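Side-chain contacts in FAD-binding PCMH-type domain-containing protein (Gibberella zeae, PDB 6YJO), which probably acts as an oligosaccharide-oxidising oxidoreductase that carries a covalently bound FAD cofactor: residues A[55-60]-A[96-101]; A[107-110]-A[116-119]. All blocks are in the same frame, centred on the assembly; numbering follows the deposited sequence.

Both contacts lie in the FAD-binding domain, with centres about 7 Å apart, and both touch the cofactor. They come in series along the chain: contact 1 joins helix 52-57 to strand 95-98 and the turn after it, and contact 2 then folds the following loop back on strand 116-119. Those two strands are parallel neighbours in a three-stranded sheet, 116-119 in the middle and 95-98 at one edge, with backbone pairing from Ser96 to Leu116 and Ile118. Tyr109 of contact 2 also reaches into contact 1, where its OH hydrogen-bonds Glu57 O. Together they line part of the pocket around the adenosine and diphosphate of FAD.

Contact 1 (A[55-60]-A[96-101]); sequences VKEVKP and SAKSGG. With FAD (flavin-adenine dinucleotide), chain C.
The carboxylate of Glu57 meets Lys98 at its OE2 end, where NZ sits 3.2 Å from OE2, a little off the carboxylate plane, in a buried salt bridge; OE1 is taken by Arg337 and Gln53. The second flat group is the adenine of FAD: Ala97 CB lies over one face, 3.6 Å from C5A. These groups flank the edge strand and the phosphate-binding turn of the FAD-binding domain. Lys98 leaves the strand extended, CG opposite the backbone N (chi1 -174°), then bends at chi2 and chi3, which carries the ammonium away from the diphosphate to helix 52-57. Lys98 NZ also makes a weak hydrogen bond to Glu57 O at 3.5 Å, and a water that donates to Lys59 O accepts weakly from it. The salt bridge is the main hold, with Tyr109 OH a further weak partner, and the carboxylate probably favours the charged amine. Backbone atoms serve the cofactor. Ala97 O accepts from the ribose O2B, while FAD O2A is gripped by two amides, Ser99 N at 2.7 Å and Gly101 N at 2.8 Å. Gly100 N points almost straight at FAD O1P, 3.1 Å away with an N-H...O angle of 172°.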
loop_
_atom_site.group_PDB
_atom_site.type_symbol
_atom_site.label_atom_id
_atom_site.label_comp_id
_atom_site.label_asym_id
_atom_site.label_seq_id
_atom_site.Cartn_x
_atom_site.Cartn_y
_atom_site.Cartn_z
ATOM N N VAL A 55 12.746 -21.472 -9.077
ATOM C CA VAL A 55 13.605 -20.335 -9.391
ATOM C C VAL A 55 12.772 -19.156 -9.881
ATOM O O VAL A 55 13.174 -17.999 -9.720
ATOM C CB VAL A 55 14.680 -20.743 -10.420
ATOM C CG1 VAL A 55 14.246 -20.402 -11.847
ATOM C CG2 VAL A 55 16.006 -20.086 -10.081
ATOM N N LYS A 56 11.607 -19.428 -10.477
ATOM C CA LYS A 56 10.721 -18.383 -10.969
ATOM C C LYS A 56 9.842 -17.808 -9.867
ATOM O O LYS A 56 9.414 -16.654 -9.975
ATOM C CB LYS A 56 9.856 -18.954 -12.100
ATOM C CG LYS A 56 9.242 -17.927 -13.044
ATOM C CD LYS A 56 8.445 -18.610 -14.148
ATOM C CE LYS A 56 9.336 -19.212 -15.227
ATOM N NZ LYS A 56 9.931 -18.190 -16.123
ATOM N N GLU A 57 9.581 -18.580 -8.808
ATOM C CA GLU A 57 8.755 -18.138 -7.692
ATOM C C GLU A 57 9.564 -17.421 -6.621
ATOM O O GLU A 57 9.023 -16.557 -5.921
ATOM C CB GLU A 57 8.038 -19.338 -7.062
ATOM C CG GLU A 57 6.816 -18.964 -6.247
ATOM C CD GLU A 57 5.692 -18.422 -7.106
ATOM O OE1 GLU A 57 5.101 -19.209 -7.875
ATOM O OE2 GLU A 57 5.413 -17.207 -7.026
ATOM N N VAL A 58 10.847 -17.767 -6.484
ATOM C CA VAL A 58 11.719 -17.148 -5.488
ATOM C C VAL A 58 12.238 -15.792 -5.942
ATOM O O VAL A 58 12.800 -15.048 -5.130
ATOM C CB VAL A 58 12.848 -18.150 -5.172
ATOM C CG1 VAL A 58 14.072 -17.461 -4.590
ATOM C CG2 VAL A 58 12.334 -19.232 -4.225
ATOM N N LYS A 59 12.044 -15.444 -7.206
ATOM C CA LYS A 59 12.432 -14.142 -7.735
ATOM C C LYS A 59 11.518 -13.061 -7.163
ATOM O O LYS A 59 10.326 -13.043 -7.500
ATOM C CB LYS A 59 12.352 -14.161 -9.264
ATOM C CG LYS A 59 13.411 -13.325 -9.976
ATOM C CD LYS A 59 12.921 -12.871 -11.343
ATOM C CE LYS A 59 14.052 -12.420 -12.251
ATOM N NZ LYS A 59 13.601 -11.401 -13.240
ATOM N N PRO A 60 12.009 -12.149 -6.324
ATOM C CA PRO A 60 11.121 -11.157 -5.707
ATOM C C PRO A 60 10.661 -10.127 -6.730
ATOM O O PRO A 60 11.187 -10.047 -7.842
ATOM C CB PRO A 60 12.013 -10.526 -4.637
ATOM C CG PRO A 60 13.364 -10.538 -5.281
ATOM C CD PRO A 60 13.426 -11.831 -6.069
ATOM N N SER A 96 5.030 -16.986 6.293
ATOM C CA SER A 96 4.727 -15.682 5.726
ATOM C C SER A 96 3.919 -15.870 4.454
ATOM O O SER A 96 4.218 -16.747 3.643
ATOM C CB SER A 96 6.009 -14.895 5.436
ATOM O OG SER A 96 6.457 -14.220 6.600
ATOM N N ALA A 97 2.896 -15.042 4.290
ATOM C CA ALA A 97 2.017 -15.099 3.133
ATOM C C ALA A 97 2.452 -14.058 2.111
ATOM O O ALA A 97 2.820 -12.935 2.466
ATOM C CB ALA A 97 0.559 -14.867 3.536
ATOM N N LYS A 98 2.423 -14.446 0.840
ATOM C CA LYS A 98 2.675 -13.542 -0.275
ATOM C C LYS A 98 1.502 -13.610 -1.240
ATOM O O LYS A 98 1.128 -14.700 -1.686
ATOM C CB LYS A 98 3.975 -13.908 -1.001
ATOM C CG LYS A 98 4.375 -12.918 -2.088
ATOM C CD LYS A 98 4.637 -13.595 -3.424
ATOM C CE LYS A 98 5.997 -14.271 -3.465
ATOM N NZ LYS A 98 6.096 -15.215 -4.611
ATOM N N SER A 99 0.928 -12.449 -1.561
ATOM C CA SER A 99 -0.204 -12.368 -2.479
ATOM C C SER A 99 0.248 -11.821 -3.827
ATOM O O SER A 99 0.373 -12.572 -4.802
ATOM C CB SER A 99 -1.309 -11.490 -1.883
ATOM O OG SER A 99 -2.271 -11.134 -2.862
ATOM N N GLY A 100 0.502 -10.516 -3.892
ATOM C CA GLY A 100 0.977 -9.903 -5.117
ATOM C C GLY A 100 2.489 -9.850 -5.208
ATOM O O GLY A 100 3.055 -9.884 -6.304
ATOM N N GLY A 101 3.153 -9.766 -4.059
ATOM C CA GLY A 101 4.599 -9.721 -4.011
ATOM C C GLY A 101 5.209 -8.343 -4.129
ATOM O O GLY A 101 6.432 -8.242 -4.297
HETATM P PA FAD C . 3.104 -8.958 -0.799
HETATM O O1A FAD C . 4.585 -8.917 -0.759
HETATM O O2A FAD C . 2.525 -10.275 -1.343
HETATM O O5B FAD C . 2.494 -8.640 0.619
HETATM C C5B FAD C . 2.940 -7.504 1.389
HETATM C C4B FAD C . 2.634 -7.739 2.843
HETATM O O4B FAD C . 1.310 -8.317 2.967
HETATM C C3B FAD C . 3.581 -8.708 3.544
HETATM O O3B FAD C . 3.757 -8.346 4.909
HETATM C C2B FAD C . 2.847 -10.040 3.398
HETATM O O2B FAD C . 3.222 -10.972 4.402
HETATM C C1B FAD C . 1.401 -9.586 3.587
HETATM N N9A FAD C . 0.412 -10.483 2.993
HETATM C C8A FAD C . 0.243 -10.789 1.667
HETATM N N7A FAD C . -0.726 -11.639 1.430
HETATM C C5A FAD C . -1.233 -11.915 2.696
HETATM C C6A FAD C . -2.278 -12.747 3.133
HETATM N N6A FAD C . -3.036 -13.489 2.322
HETATM N N1A FAD C . -2.521 -12.794 4.462
HETATM C C2A FAD C . -1.769 -12.054 5.280
HETATM N N3A FAD C . -0.761 -11.234 4.982
HETATM C C4A FAD C . -0.538 -11.210 3.659
HETATM N N1 FAD C . 0.360 1.453 -2.400
HETATM C C2 FAD C . -0.559 2.461 -2.320
HETATM O O2 FAD C . -1.094 2.765 -1.248
HETATM N N3 FAD C . -0.908 3.164 -3.462
HETATM C C4 FAD C . -0.407 2.951 -4.731
HETATM O O4 FAD C . -0.791 3.639 -5.675
HETATM C C4X FAD C . 0.568 1.880 -4.804
HETATM N N5 FAD C . 1.094 1.609 -5.965
HETATM C C5X FAD C . 2.021 0.580 -6.032
HETATM C C6 FAD C . 2.621 0.290 -7.252
HETATM C C7 FAD C . 3.534 -0.748 -7.382
HETATM C C7M FAD C . 4.138 -1.040 -8.730
HETATM C C8 FAD C . 3.917 -1.475 -6.241
HETATM C C8M FAD C . 4.911 -2.600 -6.331
HETATM C C9 FAD C . 3.339 -1.173 -5.011
HETATM C C9A FAD C . 2.403 -0.152 -4.899
HETATM N N10 FAD C . 1.798 0.169 -3.669
HETATM C C10 FAD C . 0.884 1.186 -3.582
HETATM C "C1'" FAD C . 2.178 -0.538 -2.439
HETATM C "C2'" FAD C . 1.266 -1.704 -2.089
HETATM O "O2'" FAD C . 0.054 -1.217 -1.516
HETATM C "C3'" FAD C . 1.980 -2.589 -1.067
HETATM O "O3'" FAD C . 3.240 -2.963 -1.613
HETATM C "C4'" FAD C . 1.220 -3.858 -0.686
HETATM O "O4'" FAD C . 1.317 -4.084 0.720
HETATM C "C5'" FAD C . 1.759 -5.055 -1.435
HETATM O "O5'" FAD C . 0.815 -6.138 -1.337
HETATM P P FAD C . 1.040 -7.469 -2.131
HETATM O O1P FAD C . 0.113 -8.558 -1.583
HETATM O O2P FAD C . 0.957 -7.195 -3.587
HETATM O O3P FAD C . 2.557 -7.789 -1.721
HETATM O O HOH W 1 7.606 -13.301 -7.025
#

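Contact 2 (A[107-110]-A[116-119]); sequences FGYG and LVIV. With FAD (flavin-adenine dinucleotide), chain C.
The loop that links two parallel strands of the FAD-binding domain, 95-98 and 116-119, folds back here over the sheet's middle strand, and Val117 is the side chain it lands on. Both methyls of Val117 are used. With CG1 anti to the backbone N (chi1 172°) and CG2 anti to the carbonyl carbon, the branch straddles two successive peptide carbonyls of the loop: Val117 CG1 lies 3.7 Å from Gly108 O, and Val117 CG2 lies 3.3 Å from Tyr109 O. Val117 CG2 also packs against the base of the tyrosine, 4.3 Å from Tyr109 CB. No hydrogen bond crosses this contact; Val117 spends its backbone bonds on Ala71 and Ala73 of strand 71-73, at one edge of the sheet. The CB of Tyr109 points away from strand 116-119, while its hydroxyl bonds to Glu57 O. Residues 107-110 form a type I beta turn, closed by a weak bond from Gly110 N to Phe107 O at 2.9 Å, and Gly110 takes a positive phi of 122° that suits glycine. Gly108, lacking a side chain, lets the turn approach the diphosphate: its N stands 3.7 Å from FAD O1A. Ile118 points the other way, onto helix 78-90. A short parallel sheet with a helix on one face and a cofactor-lining loop on the other belongs to the PCMH-type FAD-binding domain.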
loop_
_atom_site.group_PDB
_atom_site.type_symbol
_atom_site.label_atom_id
_atom_site.label_comp_id
_atom_site.label_asym_id
_atom_site.label_seq_id
_atom_site.Cartn_x
_atom_site.Cartn_y
_atom_site.Cartn_z
ATOM N N PHE A 107 8.829 -8.686 1.946
ATOM C CA PHE A 107 8.365 -9.319 3.175
ATOM C C PHE A 107 7.378 -10.447 2.908
ATOM O O PHE A 107 7.100 -11.233 3.817
ATOM C CB PHE A 107 7.723 -8.275 4.094
ATOM C CG PHE A 107 8.705 -7.290 4.703
ATOM C CD1 PHE A 107 10.070 -7.385 4.471
ATOM C CD2 PHE A 107 8.246 -6.266 5.522
ATOM C CE1 PHE A 107 10.954 -6.477 5.042
ATOM C CE2 PHE A 107 9.127 -5.355 6.092
ATOM C CZ PHE A 107 10.481 -5.465 5.854
ATOM N N GLY A 108 6.854 -10.554 1.688
ATOM C CA GLY A 108 6.077 -11.731 1.333
ATOM C C GLY A 108 6.814 -13.021 1.616
ATOM O O GLY A 108 6.207 -14.012 2.028
ATOM N N TYR A 109 8.131 -13.025 1.396
ATOM C CA TYR A 109 8.954 -14.191 1.687
ATOM C C TYR A 109 9.323 -14.280 3.162
ATOM O O TYR A 109 9.714 -15.359 3.629
ATOM C CB TYR A 109 10.230 -14.168 0.841
ATOM C CG TYR A 109 9.956 -14.221 -0.646
ATOM C CD1 TYR A 109 9.884 -15.433 -1.315
ATOM C CD2 TYR A 109 9.753 -13.057 -1.378
ATOM C CE1 TYR A 109 9.625 -15.491 -2.670
ATOM C CE2 TYR A 109 9.495 -13.105 -2.737
ATOM C CZ TYR A 109 9.429 -14.325 -3.379
ATOM O OH TYR A 109 9.174 -14.378 -4.730
ATOM N N GLY A 110 9.206 -13.178 3.900
ATOM C CA GLY A 110 9.486 -13.141 5.325
ATOM C C GLY A 110 10.559 -12.151 5.732
ATOM O O GLY A 110 10.807 -11.996 6.937
ATOM N N LEU A 116 8.412 -20.894 5.683
ATOM C CA LEU A 116 7.386 -21.433 4.804
ATOM C C LEU A 116 6.616 -20.256 4.231
ATOM O O LEU A 116 6.111 -19.414 4.976
ATOM C CB LEU A 116 6.444 -22.382 5.548
ATOM C CG LEU A 116 5.156 -22.764 4.802
ATOM C CD1 LEU A 116 5.446 -23.586 3.542
ATOM C CD2 LEU A 116 4.199 -23.517 5.718
ATOM N N VAL A 117 6.557 -20.174 2.909
ATOM C CA VAL A 117 5.930 -19.051 2.222
ATOM C C VAL A 117 4.703 -19.561 1.484
ATOM O O VAL A 117 4.820 -20.354 0.543
ATOM C CB VAL A 117 6.917 -18.350 1.273
ATOM C CG1 VAL A 117 6.197 -17.309 0.439
ATOM C CG2 VAL A 117 8.037 -17.701 2.073
ATOM N N ILE A 118 3.534 -19.095 1.911
ATOM C CA ILE A 118 2.243 -19.546 1.403
ATOM C C ILE A 118 1.822 -18.548 0.329
ATOM O O ILE A 118 1.384 -17.435 0.635
ATOM C CB ILE A 118 1.209 -19.652 2.529
ATOM C CG1 ILE A 118 1.687 -20.646 3.598
ATOM C CG2 ILE A 118 -0.155 -20.068 1.985
ATOM C CD1 ILE A 118 0.808 -20.713 4.836
ATOM N N VAL A 119 1.965 -18.942 -0.934
ATOM C CA VAL A 119 1.656 -18.081 -2.071
ATOM C C VAL A 119 0.178 -18.251 -2.408
ATOM O O VAL A 119 -0.228 -19.261 -2.988
ATOM C CB VAL A 119 2.543 -18.410 -3.279
ATOM C CG1 VAL A 119 2.078 -17.638 -4.516
ATOM C CG2 VAL A 119 4.006 -18.099 -2.975
HETATM P PA FAD C . 3.104 -8.958 -0.799
HETATM O O1A FAD C . 4.585 -8.917 -0.759
HETATM O O2A FAD C . 2.525 -10.275 -1.343
HETATM O O5B FAD C . 2.494 -8.640 0.619
HETATM C C5B FAD C . 2.940 -7.504 1.389
HETATM C C4B FAD C . 2.634 -7.739 2.843
HETATM O O4B FAD C . 1.310 -8.317 2.967
HETATM C C3B FAD C . 3.581 -8.708 3.544
HETATM O O3B FAD C . 3.757 -8.346 4.909
HETATM C C2B FAD C . 2.847 -10.040 3.398
HETATM O O2B FAD C . 3.222 -10.972 4.402
HETATM C C1B FAD C . 1.401 -9.586 3.587
HETATM N N9A FAD C . 0.412 -10.483 2.993
HETATM C C8A FAD C . 0.243 -10.789 1.667
HETATM N N7A FAD C . -0.726 -11.639 1.430
HETATM C C5A FAD C . -1.233 -11.915 2.696
HETATM C C6A FAD C . -2.278 -12.747 3.133
HETATM N N6A FAD C . -3.036 -13.489 2.322
HETATM N N1A FAD C . -2.521 -12.794 4.462
HETATM C C2A FAD C . -1.769 -12.054 5.280
HETATM N N3A FAD C . -0.761 -11.234 4.982
HETATM C C4A FAD C . -0.538 -11.210 3.659
HETATM N N1 FAD C . 0.360 1.453 -2.400
HETATM C C2 FAD C . -0.559 2.461 -2.320
HETATM O O2 FAD C . -1.094 2.765 -1.248
HETATM N N3 FAD C . -0.908 3.164 -3.462
HETATM C C4 FAD C . -0.407 2.951 -4.731
HETATM O O4 FAD C . -0.791 3.639 -5.675
HETATM C C4X FAD C . 0.568 1.880 -4.804
HETATM N N5 FAD C . 1.094 1.609 -5.965
HETATM C C5X FAD C . 2.021 0.580 -6.032
HETATM C C6 FAD C . 2.621 0.290 -7.252
HETATM C C7 FAD C . 3.534 -0.748 -7.382
HETATM C C7M FAD C . 4.138 -1.040 -8.730
HETATM C C8 FAD C . 3.917 -1.475 -6.241
HETATM C C8M FAD C . 4.911 -2.600 -6.331
HETATM C C9 FAD C . 3.339 -1.173 -5.011
HETATM C C9A FAD C . 2.403 -0.152 -4.899
HETATM N N10 FAD C . 1.798 0.169 -3.669
HETATM C C10 FAD C . 0.884 1.186 -3.582
HETATM C "C1'" FAD C . 2.178 -0.538 -2.439
HETATM C "C2'" FAD C . 1.266 -1.704 -2.089
HETATM O "O2'" FAD C . 0.054 -1.217 -1.516
HETATM C "C3'" FAD C . 1.980 -2.589 -1.067
HETATM O "O3'" FAD C . 3.240 -2.963 -1.613
HETATM C "C4'" FAD C . 1.220 -3.858 -0.686
HETATM O "O4'" FAD C . 1.317 -4.084 0.720
HETATM C "C5'" FAD C . 1.759 -5.055 -1.435
HETATM O "O5'" FAD C . 0.815 -6.138 -1.337
HETATM P P FAD C . 1.040 -7.469 -2.131
HETATM O O1P FAD C . 0.113 -8.558 -1.583
HETATM O O2P FAD C . 0.957 -7.195 -3.587
HETATM O O3P FAD C . 2.557 -7.789 -1.721
#